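Local coordinates for protein SVS_variant_AS1 (Streptomyces sp. CWA1, PDB 6TJA) that probably cyclises geranylgeranyl diphosphate to the diterpene spiroviolene, being an engineered ancestral form of a class I terpene cyclase, at residues Ala113-Ser118 with Gln145-Val150; His153-Ser158 with Arg182-Gly187; Asp270-Arg275 with Trp352-Ala357. One frame throughout, in Å; residues are numbered along the deposited sequence.

Interaction 1. Residues Ala113-Ser118 with Gln145-Val150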
loop_
_atom_site.group_PDB
_atom_site.type_symbol
_atom_site.label_atom_id
_atom_site.label_comp_id
_atom_site.label_asym_id
_atom_site.label_seq_id
_atom_site.Cartn_x
_atom_site.Cartn_y
_atom_site.Cartn_z
ATOM N N ALA A 113 -5.085 11.308 4.373
ATOM C CA ALA A 113 -4.932 12.051 5.650
ATOM C C ALA A 113 -3.681 11.596 6.406
ATOM O O ALA A 113 -3.016 12.457 7.044
ATOM C CB ALA A 113 -6.166 11.862 6.495
ATOM N N LEU A 114 -3.387 10.291 6.366
ATOM C CA LEU A 114 -2.206 9.689 7.045
ATOM C C LEU A 114 -0.917 10.194 6.379
ATOM O O LEU A 114 0.053 10.384 7.102
ATOM C CB LEU A 114 -2.303 8.161 6.980
ATOM C CG LEU A 114 -1.124 7.398 7.573
ATOM C CD1 LEU A 114 -0.889 7.776 9.043
ATOM C CD2 LEU A 114 -1.337 5.890 7.436
ATOM N N GLU A 115 -0.937 10.397 5.058
ATOM C CA GLU A 115 0.250 10.738 4.236
ATOM C C GLU A 115 0.400 12.256 4.063
ATOM O O GLU A 115 1.512 12.681 3.779
ATOM C CB GLU A 115 0.135 10.095 2.852
ATOM C CG GLU A 115 0.132 8.586 2.936
ATOM C CD GLU A 115 0.352 7.805 1.657
ATOM O OE1 GLU A 115 1.266 8.169 0.885
ATOM O OE2 GLU A 115 -0.353 6.779 1.484
ATOM N N ALA A 116 -0.666 13.000 4.233
ATOM C CA ALA A 116 -0.668 14.427 4.048
ATOM C C ALA A 116 -1.265 15.153 5.222
ATOM O O ALA A 116 -2.425 15.113 5.420
ATOM C CB ALA A 116 -1.438 14.753 2.802
ATOM N N PRO A 117 -0.446 15.834 5.988
ATOM C CA PRO A 117 -0.838 16.597 7.168
ATOM C C PRO A 117 -1.745 17.764 6.856
ATOM O O PRO A 117 -2.481 18.150 7.707
ATOM C CB PRO A 117 0.487 17.083 7.737
ATOM C CG PRO A 117 1.500 16.250 7.130
ATOM C CD PRO A 117 0.999 15.827 5.799
ATOM N N SER A 118 -1.690 18.284 5.647
ATOM C CA SER A 118 -2.555 19.421 5.223
ATOM C C SER A 118 -3.986 18.937 4.929
ATOM O O SER A 118 -4.908 19.771 4.872
ATOM C CB SER A 118 -1.958 20.163 4.052
ATOM O OG SER A 118 -1.664 19.291 2.969
ATOM N N GLN A 145 10.790 4.934 8.466
ATOM C CA GLN A 145 9.916 4.112 9.341
ATOM C C GLN A 145 8.465 4.555 9.151
ATOM O O GLN A 145 7.590 3.673 9.106
ATOM C CB GLN A 145 10.316 4.232 10.803
ATOM C CG GLN A 145 11.674 3.629 11.111
ATOM C CD GLN A 145 12.097 4.029 12.506
ATOM O OE1 GLN A 145 12.082 5.217 12.855
ATOM N NE2 GLN A 145 12.420 3.033 13.320
ATOM N N VAL A 146 8.227 5.864 9.046
ATOM C CA VAL A 146 6.872 6.420 8.767
ATOM C C VAL A 146 6.343 5.819 7.446
ATOM O O VAL A 146 5.176 5.388 7.426
ATOM C CB VAL A 146 6.856 7.955 8.789
ATOM C CG1 VAL A 146 5.558 8.519 8.250
ATOM C CG2 VAL A 146 7.105 8.488 10.196
ATOM N N ARG A 147 7.163 5.700 6.407
ATOM C CA ARG A 147 6.672 5.163 5.118
ATOM C C ARG A 147 6.369 3.676 5.279
ATOM O O ARG A 147 5.391 3.220 4.691
ATOM C CB ARG A 147 7.662 5.390 3.981
ATOM C CG ARG A 147 7.720 6.828 3.486
ATOM C CD ARG A 147 6.405 7.437 3.025
ATOM N NE ARG A 147 5.916 6.927 1.756
ATOM C CZ ARG A 147 4.719 7.217 1.247
ATOM N NH1 ARG A 147 3.887 7.993 1.923
ATOM N NH2 ARG A 147 4.367 6.737 0.064
ATOM N N ARG A 148 7.179 2.951 6.039
ATOM C CA ARG A 148 6.917 1.524 6.322
ATOM C C ARG A 148 5.529 1.430 6.963
ATOM O O ARG A 148 4.773 0.538 6.540
ATOM C CB ARG A 148 8.033 0.913 7.173
ATOM C CG ARG A 148 9.372 0.809 6.451
ATOM C CD ARG A 148 10.491 0.318 7.357
ATOM N NE ARG A 148 11.774 0.254 6.677
ATOM C CZ ARG A 148 12.927 -0.164 7.219
ATOM N NH1 ARG A 148 12.982 -0.606 8.465
ATOM N NH2 ARG A 148 14.024 -0.179 6.488
ATOM N N PHE A 149 5.181 2.357 7.866
ATOM C CA PHE A 149 3.874 2.332 8.581
ATOM C C PHE A 149 2.731 2.673 7.600
ATOM O O PHE A 149 1.697 1.941 7.556
ATOM C CB PHE A 149 3.844 3.240 9.810
ATOM C CG PHE A 149 2.493 3.218 10.476
ATOM C CD1 PHE A 149 2.114 2.148 11.268
ATOM C CD2 PHE A 149 1.553 4.212 10.219
ATOM C CE1 PHE A 149 0.835 2.075 11.810
ATOM C CE2 PHE A 149 0.279 4.143 10.769
ATOM C CZ PHE A 149 -0.074 3.081 11.562
ATOM N N VAL A 150 2.939 3.735 6.815
ATOM C CA VAL A 150 1.958 4.243 5.827
ATOM C C VAL A 150 1.596 3.088 4.889
ATOM O O VAL A 150 0.403 2.909 4.586
ATOM C CB VAL A 150 2.525 5.454 5.060
ATOM C CG1 VAL A 150 1.747 5.732 3.793
ATOM C CG2 VAL A 150 2.604 6.698 5.929
HETATM O O HOH W 1 1.318 7.010 -1.290
#
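Leu-114 lays its branched end against Val-150 and against CE2 of Phe-149. Its CG is anti to the backbone N (chi1 177°), which carries both methyls across to the facing helix: CD2 of Leu-114 lies 4.0 Å from CA of Val-150 and 4.1 Å from CE2 of Phe-149, whose side chain it crosses at about a right angle. The two branches of Val-150 divide their work. CG2 of Val-150 meets CG of Leu-114 at 4.1 Å, while CG1 presses on the carboxylate end of Glu-115, 3.3 Å from its CD, a snug fit of methyl against acid. Glu-115 reaches over with its chain extended beyond CG, and its tip makes the polar half of the contact. There NH1 of Arg-147 donates a nearly straight hydrogen bond of 2.8 Å to OE1 of Glu-115 (166° at the hydrogen), forming a salt bridge. The oxygen lies near the guanidinium plane, yet the donor stands well above the carboxylate plane, the two planes being 65° apart. Arg-147 starts out pointing away and is brought back by bends at chi2 and chi3. A water adds a 2.5 Å bond to OE1 of Glu-115 and takes a weak one from NH2 of Arg-147. The other oxygen, OE2, accepts from Gln-111, so the buried acid is gripped at both oxygens and is likely to stay ionised. The contact joins the last turn of helix 100-115 to helix 143-169; helix 126-140 packs on Leu-114 through Leu-130 and Ala-134, and Phe-137 meets Phe-149 edge-to-face.

Interaction 2. Residues His153-Ser158 with Arg182-Gly187; sequences HRAWLS and RLLSAG
In the all-helical fold of class I terpene cyclases, helix 143-169 passes here beside the end of helix 175-185, the last turn before the break, where relatives carry the diphosphate-sensing arginine. Arg-182 probably holds that position; it is salt-bridged to Asp-229, with Ser-185 OG at the edge of its guanidinium. The tight part is backbone against backbone and indole. CA of Trp-156 and CA of Leu-184 are only 4.5 Å apart, and the carbonyl O of Leu-184 receives a CA-H...O contact of 3.2 Å from CA of Trp-156. O of Leu-184 also lies at the edge of the indole, 3.3 Å from CD1 of Trp-156. With CG anti to its backbone N, Trp-156 swings the pyrrole side of its ring along the break, where CD1 comes 3.5 Å from CA of Gly-187. The positive phi of that glycine (85°) turns the chain out of the helix.

The side chain of Leu-184 rests on O and CB of Ala-155, with CD2 of Leu-184 3.9 Å from that CB. Its looser, partly exposed side is the one approached by a PEG molecule, probably from the crystallisation liquor; Arg-154 of the second subunit packs on Ala-155 nearby. At the indole N-H the gap is filled by a single bridging water: lying in the ring plane, it accepts from NE1 of Trp-156 at 3.0 Å and donates to O of Ser-185 at 2.7 Å.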
loop_
_atom_site.group_PDB
_atom_site.type_symbol
_atom_site.label_atom_id
_atom_site.label_comp_id
_atom_site.label_asym_id
_atom_site.label_seq_id
_atom_site.Cartn_x
_atom_site.Cartn_y
_atom_site.Cartn_z
ATOM N N HIS A 153 -0.398 0.291 6.463
ATOM C CA HIS A 153 -1.706 0.850 6.634
ATOM C C HIS A 153 -2.584 0.723 5.396
ATOM O O HIS A 153 -3.700 0.346 5.496
ATOM C CB HIS A 153 -1.568 2.292 7.053
ATOM C CG HIS A 153 -2.806 2.909 7.596
ATOM N ND1 HIS A 153 -3.741 3.518 6.803
ATOM C CD2 HIS A 153 -3.216 3.100 8.865
ATOM C CE1 HIS A 153 -4.682 4.034 7.556
ATOM N NE2 HIS A 153 -4.385 3.797 8.809
ATOM N N ARG A 154 -2.049 1.042 4.236
ATOM C CA ARG A 154 -2.800 0.891 3.030
ATOM C C ARG A 154 -3.041 -0.585 2.780
ATOM O O ARG A 154 -4.056 -0.934 2.312
ATOM C CB ARG A 154 -2.151 1.536 1.805
ATOM C CG ARG A 154 -3.020 1.354 0.570
ATOM C CD ARG A 154 -2.806 2.249 -0.624
ATOM N NE ARG A 154 -1.500 2.780 -0.606
ATOM C CZ ARG A 154 -1.162 4.041 -0.565
ATOM N NH1 ARG A 154 -2.011 5.008 -0.650
ATOM N NH2 ARG A 154 0.092 4.296 -0.517
ATOM N N ALA A 155 -2.092 -1.428 3.135
ATOM C CA ALA A 155 -2.230 -2.887 2.922
ATOM C C ALA A 155 -3.435 -3.398 3.730
ATOM O O ALA A 155 -4.260 -4.113 3.142
ATOM C CB ALA A 155 -0.943 -3.597 3.253
ATOM N N TRP A 156 -3.575 -2.949 4.993
ATOM C CA TRP A 156 -4.701 -3.331 5.881
ATOM C C TRP A 156 -6.034 -2.835 5.299
ATOM O O TRP A 156 -7.015 -3.637 5.245
ATOM C CB TRP A 156 -4.453 -2.832 7.306
ATOM C CG TRP A 156 -5.711 -2.627 8.087
ATOM C CD1 TRP A 156 -6.592 -3.583 8.485
ATOM C CD2 TRP A 156 -6.231 -1.375 8.568
ATOM N NE1 TRP A 156 -7.640 -3.015 9.141
ATOM C CE2 TRP A 156 -7.441 -1.662 9.225
ATOM C CE3 TRP A 156 -5.808 -0.049 8.485
ATOM C CZ2 TRP A 156 -8.217 -0.673 9.815
ATOM C CZ3 TRP A 156 -6.585 0.929 9.053
ATOM C CH2 TRP A 156 -7.786 0.618 9.682
ATOM N N LEU A 157 -6.099 -1.578 4.853
ATOM C CA LEU A 157 -7.323 -1.023 4.234
ATOM C C LEU A 157 -7.719 -1.837 2.992
ATOM O O LEU A 157 -8.910 -2.089 2.894
ATOM C CB LEU A 157 -7.156 0.457 3.918
ATOM C CG LEU A 157 -7.062 1.379 5.138
ATOM C CD1 LEU A 157 -6.699 2.792 4.706
ATOM C CD2 LEU A 157 -8.355 1.376 5.927
ATOM N N SER A 158 -6.789 -2.240 2.115
ATOM C CA SER A 158 -7.054 -3.113 0.931
ATOM C C SER A 158 -7.642 -4.464 1.346
ATOM O O SER A 158 -8.412 -5.036 0.581
ATOM C CB SER A 158 -5.827 -3.351 0.110
ATOM O OG SER A 158 -5.319 -2.104 -0.315
ATOM N N ARG A 182 -7.158 -12.019 4.924
ATOM C CA ARG A 182 -7.127 -11.890 6.387
ATOM C C ARG A 182 -5.720 -11.487 6.843
ATOM O O ARG A 182 -5.592 -10.815 7.873
ATOM C CB ARG A 182 -7.628 -13.222 6.941
ATOM C CG ARG A 182 -7.828 -13.241 8.441
ATOM C CD ARG A 182 -8.970 -12.340 8.863
ATOM N NE ARG A 182 -9.116 -12.488 10.302
ATOM C CZ ARG A 182 -9.551 -11.541 11.110
ATOM N NH1 ARG A 182 -9.870 -10.350 10.636
ATOM N NH2 ARG A 182 -9.624 -11.793 12.400
ATOM N N LEU A 183 -4.698 -11.878 6.097
ATOM C CA LEU A 183 -3.314 -11.416 6.316
ATOM C C LEU A 183 -3.357 -9.888 6.386
ATOM O O LEU A 183 -2.649 -9.313 7.189
ATOM C CB LEU A 183 -2.480 -11.930 5.148
ATOM C CG LEU A 183 -0.958 -11.782 5.191
ATOM C CD1 LEU A 183 -0.322 -12.501 6.384
ATOM C CD2 LEU A 183 -0.402 -12.353 3.886
ATOM N N LEU A 184 -4.221 -9.275 5.591
ATOM C CA LEU A 184 -4.345 -7.806 5.494
ATOM C C LEU A 184 -5.426 -7.266 6.445
ATOM O O LEU A 184 -5.152 -6.261 7.124
ATOM C CB LEU A 184 -4.644 -7.497 4.026
ATOM C CG LEU A 184 -3.546 -7.865 3.028
ATOM C CD1 LEU A 184 -3.895 -7.323 1.650
ATOM C CD2 LEU A 184 -2.183 -7.313 3.485
ATOM N N SER A 185 -6.642 -7.838 6.418
ATOM C CA SER A 185 -7.884 -7.235 6.973
ATOM C C SER A 185 -7.876 -7.260 8.504
ATOM O O SER A 185 -8.598 -6.455 9.120
ATOM C CB SER A 185 -9.097 -7.921 6.456
ATOM O OG SER A 185 -9.129 -9.267 6.887
ATOM N N ALA A 186 -7.100 -8.148 9.112
ATOM C CA ALA A 186 -7.037 -8.264 10.592
ATOM C C ALA A 186 -6.136 -7.190 11.211
ATOM O O ALA A 186 -6.147 -7.138 12.400
ATOM C CB ALA A 186 -6.614 -9.653 11.024
ATOM N N GLY A 187 -5.428 -6.342 10.455
ATOM C CA GLY A 187 -4.696 -5.180 11.012
ATOM C C GLY A 187 -3.279 -5.460 11.542
ATOM O O GLY A 187 -2.693 -4.552 12.226
HETATM O O HOH W 2 -9.757 -4.568 10.597
#

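Interaction 3. Residues Asp270-Arg275 with Trp352-Ala357; sequences DRILLR and WWWDDA
Arg-275 and Trp-354 slide past each other in opposite directions, the arginine chain running over one face of the indole. CG of Arg-275 sits 3.7 Å from the centroid of the five-membered ring of Trp-354, a CH-pi contact, and CB comes 3.4 Å from NE1 of that ring. A bend at chi2 (55°) then sends the guanidinium along the tryptophan, its plane tilted only 23° from the ring. From there it grips one carbonyl side-on: NE of Arg-275 bonds to O of Trp-353 at 2.8 Å from above the carbonyl plane, and NH2 reaches the same Trp-353 O at 3.1 Å along a lone pair. NH2 of Arg-275 also meets OD1 of Asp-356 tip to tip in a 2.7 Å salt bridge, the carboxylate turned 68° to the guanidinium. This is how the C-terminal tail, with a short 3-10 turn through Trp-354, is pinned onto helix 258-283 of the terpene synthase fold. An alanine at Arg-275 would probably loosen the tail, losing both bonds to the Trp-353 carbonyl, the salt bridge and the CG and CD cover over the indole. The Trp-353 ring lies alongside that of Trp-354 and reaches the same helix, its CZ3 3.8 Å from CG2 of Ile-272 and its NE1 bonded to Glu-218. A water links NE1 of Trp-354 to O of Arg-271.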
loop_
_atom_site.group_PDB
_atom_site.type_symbol
_atom_site.label_atom_id
_atom_site.label_comp_id
_atom_site.label_asym_id
_atom_site.label_seq_id
_atom_site.Cartn_x
_atom_site.Cartn_y
_atom_site.Cartn_z
ATOM N N ASP A 270 -1.096 -23.949 13.695
ATOM C CA ASP A 270 0.074 -24.552 14.366
ATOM C C ASP A 270 1.167 -24.857 13.327
ATOM O O ASP A 270 2.342 -24.608 13.605
ATOM C CB ASP A 270 -0.358 -25.786 15.149
ATOM C CG ASP A 270 -1.092 -25.502 16.451
ATOM O OD1 ASP A 270 -1.270 -24.320 16.811
ATOM O OD2 ASP A 270 -1.501 -26.481 17.075
ATOM N N ARG A 271 0.796 -25.336 12.146
ATOM C CA ARG A 271 1.780 -25.602 11.077
ATOM C C ARG A 271 2.502 -24.281 10.750
ATOM O O ARG A 271 3.733 -24.295 10.622
ATOM C CB ARG A 271 1.074 -26.265 9.891
ATOM C CG ARG A 271 1.992 -26.415 8.691
ATOM C CD ARG A 271 1.355 -26.953 7.431
ATOM N NE ARG A 271 0.587 -28.178 7.609
ATOM C CZ ARG A 271 0.486 -29.138 6.691
ATOM N NH1 ARG A 271 1.190 -29.081 5.589
ATOM N NH2 ARG A 271 -0.278 -30.185 6.906
ATOM N N ILE A 272 1.775 -23.163 10.643
ATOM C CA ILE A 272 2.363 -21.845 10.273
ATOM C C ILE A 272 3.275 -21.373 11.416
ATOM O O ILE A 272 4.376 -20.887 11.119
ATOM C CB ILE A 272 1.281 -20.812 9.924
ATOM C CG1 ILE A 272 0.466 -21.234 8.706
ATOM C CG2 ILE A 272 1.897 -19.445 9.703
ATOM C CD1 ILE A 272 -0.798 -20.414 8.502
ATOM N N LEU A 273 2.879 -21.545 12.678
ATOM C CA LEU A 273 3.749 -21.128 13.811
ATOM C C LEU A 273 5.036 -21.966 13.827
ATOM O O LEU A 273 6.083 -21.389 14.030
ATOM C CB LEU A 273 3.003 -21.238 15.136
ATOM C CG LEU A 273 3.798 -20.735 16.334
ATOM C CD1 LEU A 273 4.352 -19.337 16.076
ATOM C CD2 LEU A 273 2.918 -20.742 17.555
ATOM N N LEU A 274 4.968 -23.263 13.553
ATOM C CA LEU A 274 6.174 -24.137 13.451
ATOM C C LEU A 274 7.118 -23.657 12.337
ATOM O O LEU A 274 8.341 -23.637 12.553
ATOM C CB LEU A 274 5.738 -25.579 13.191
ATOM C CG LEU A 274 6.048 -26.566 14.315
ATOM C CD1 LEU A 274 5.636 -26.037 15.684
ATOM C CD2 LEU A 274 5.356 -27.885 14.038
ATOM N N ARG A 275 6.592 -23.312 11.168
ATOM C CA ARG A 275 7.468 -22.784 10.113
ATOM C C ARG A 275 8.055 -21.445 10.594
ATOM O O ARG A 275 9.240 -21.244 10.407
ATOM C CB ARG A 275 6.733 -22.696 8.782
ATOM C CG ARG A 275 7.591 -22.080 7.692
ATOM C CD ARG A 275 8.919 -22.773 7.482
ATOM N NE ARG A 275 9.661 -22.079 6.444
ATOM C CZ ARG A 275 10.975 -22.134 6.284
ATOM N NH1 ARG A 275 11.727 -22.865 7.080
ATOM N NH2 ARG A 275 11.545 -21.435 5.336
ATOM N N TRP A 352 5.388 -20.081 -0.553
ATOM C CA TRP A 352 6.753 -19.500 -0.616
ATOM C C TRP A 352 7.325 -19.283 0.793
ATOM O O TRP A 352 8.560 -19.147 0.910
ATOM C CB TRP A 352 6.774 -18.216 -1.453
ATOM C CG TRP A 352 6.045 -17.058 -0.850
ATOM C CD1 TRP A 352 4.713 -16.764 -0.954
ATOM C CD2 TRP A 352 6.628 -16.023 -0.047
ATOM N NE1 TRP A 352 4.435 -15.616 -0.278
ATOM C CE2 TRP A 352 5.592 -15.143 0.290
ATOM C CE3 TRP A 352 7.915 -15.771 0.420
ATOM C CZ2 TRP A 352 5.813 -14.029 1.093
ATOM C CZ3 TRP A 352 8.140 -14.645 1.179
ATOM C CH2 TRP A 352 7.100 -13.802 1.521
ATOM N N TRP A 353 6.519 -19.300 1.861
ATOM C CA TRP A 353 7.115 -19.224 3.227
ATOM C C TRP A 353 8.048 -20.409 3.516
ATOM O O TRP A 353 8.864 -20.284 4.424
ATOM C CB TRP A 353 6.064 -19.143 4.315
ATOM C CG TRP A 353 5.188 -17.943 4.258
ATOM C CD1 TRP A 353 5.399 -16.763 3.614
ATOM C CD2 TRP A 353 3.902 -17.842 4.884
ATOM N NE1 TRP A 353 4.319 -15.933 3.792
ATOM C CE2 TRP A 353 3.394 -16.561 4.577
ATOM C CE3 TRP A 353 3.150 -18.706 5.692
ATOM C CZ2 TRP A 353 2.158 -16.120 5.056
ATOM C CZ3 TRP A 353 1.915 -18.284 6.129
ATOM C CH2 TRP A 353 1.437 -17.004 5.821
ATOM N N TRP A 354 7.886 -21.529 2.810
ATOM C CA TRP A 354 8.632 -22.800 3.020
ATOM C C TRP A 354 9.744 -22.990 1.982
ATOM O O TRP A 354 10.339 -24.068 2.023
ATOM C CB TRP A 354 7.665 -23.992 2.951
ATOM C CG TRP A 354 6.840 -24.193 4.176
ATOM C CD1 TRP A 354 7.159 -24.965 5.265
ATOM C CD2 TRP A 354 5.559 -23.598 4.460
ATOM N NE1 TRP A 354 6.161 -24.900 6.207
ATOM C CE2 TRP A 354 5.162 -24.078 5.737
ATOM C CE3 TRP A 354 4.719 -22.711 3.770
ATOM C CZ2 TRP A 354 3.945 -23.711 6.305
ATOM C CZ3 TRP A 354 3.525 -22.339 4.341
ATOM C CH2 TRP A 354 3.142 -22.837 5.592
ATOM N N ASP A 355 9.941 -22.040 1.054
ATOM C CA ASP A 355 10.907 -22.130 -0.072
ATOM C C ASP A 355 12.214 -21.441 0.342
ATOM O O ASP A 355 12.330 -20.245 0.120
ATOM C CB ASP A 355 10.270 -21.520 -1.322
ATOM C CG ASP A 355 11.117 -21.595 -2.575
ATOM O OD1 ASP A 355 12.313 -21.891 -2.436
ATOM O OD2 ASP A 355 10.554 -21.371 -3.688
ATOM N N ASP A 356 13.166 -22.162 0.923
ATOM C CA ASP A 356 14.405 -21.567 1.505
ATOM C C ASP A 356 15.320 -20.977 0.424
ATOM O O ASP A 356 16.047 -19.993 0.720
ATOM C CB ASP A 356 15.126 -22.573 2.402
ATOM C CG ASP A 356 14.429 -22.715 3.754
ATOM O OD1 ASP A 356 14.098 -21.643 4.375
ATOM O OD2 ASP A 356 14.178 -23.882 4.159
ATOM N N ALA A 357 15.250 -21.480 -0.800
ATOM C CA ALA A 357 16.095 -20.969 -1.901
ATOM C C ALA A 357 15.644 -19.547 -2.264
ATOM O O ALA A 357 16.481 -18.726 -2.684
ATOM C CB ALA A 357 16.035 -21.910 -3.082
HETATM O O HOH W 3 5.572 -26.127 8.964
#

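In the fold
Interactions 1 and 2 share helix 143-169 and lie 16 Å apart between centres. They touch directly: CD2 of Leu-114 packs 3.3 Å from CG of His-153. Interaction 3 stands farther off, its centre 31 Å from that of interaction 1 and 21 Å from that of interaction 2, though nearest atoms of the latter pair are about 5 Å apart. Helix 211-231 bridges these two, its Met-222 packing on both Leu-183 and Trp-353. Interaction 2 is the one most likely to border the active site, since it carries the probable sensor arginine and lies against the probable metal-binding motif on helix 211-231. In the dimer, Trp-352 of interaction 3 packs on Ala-116 of interaction 1 in the second subunit.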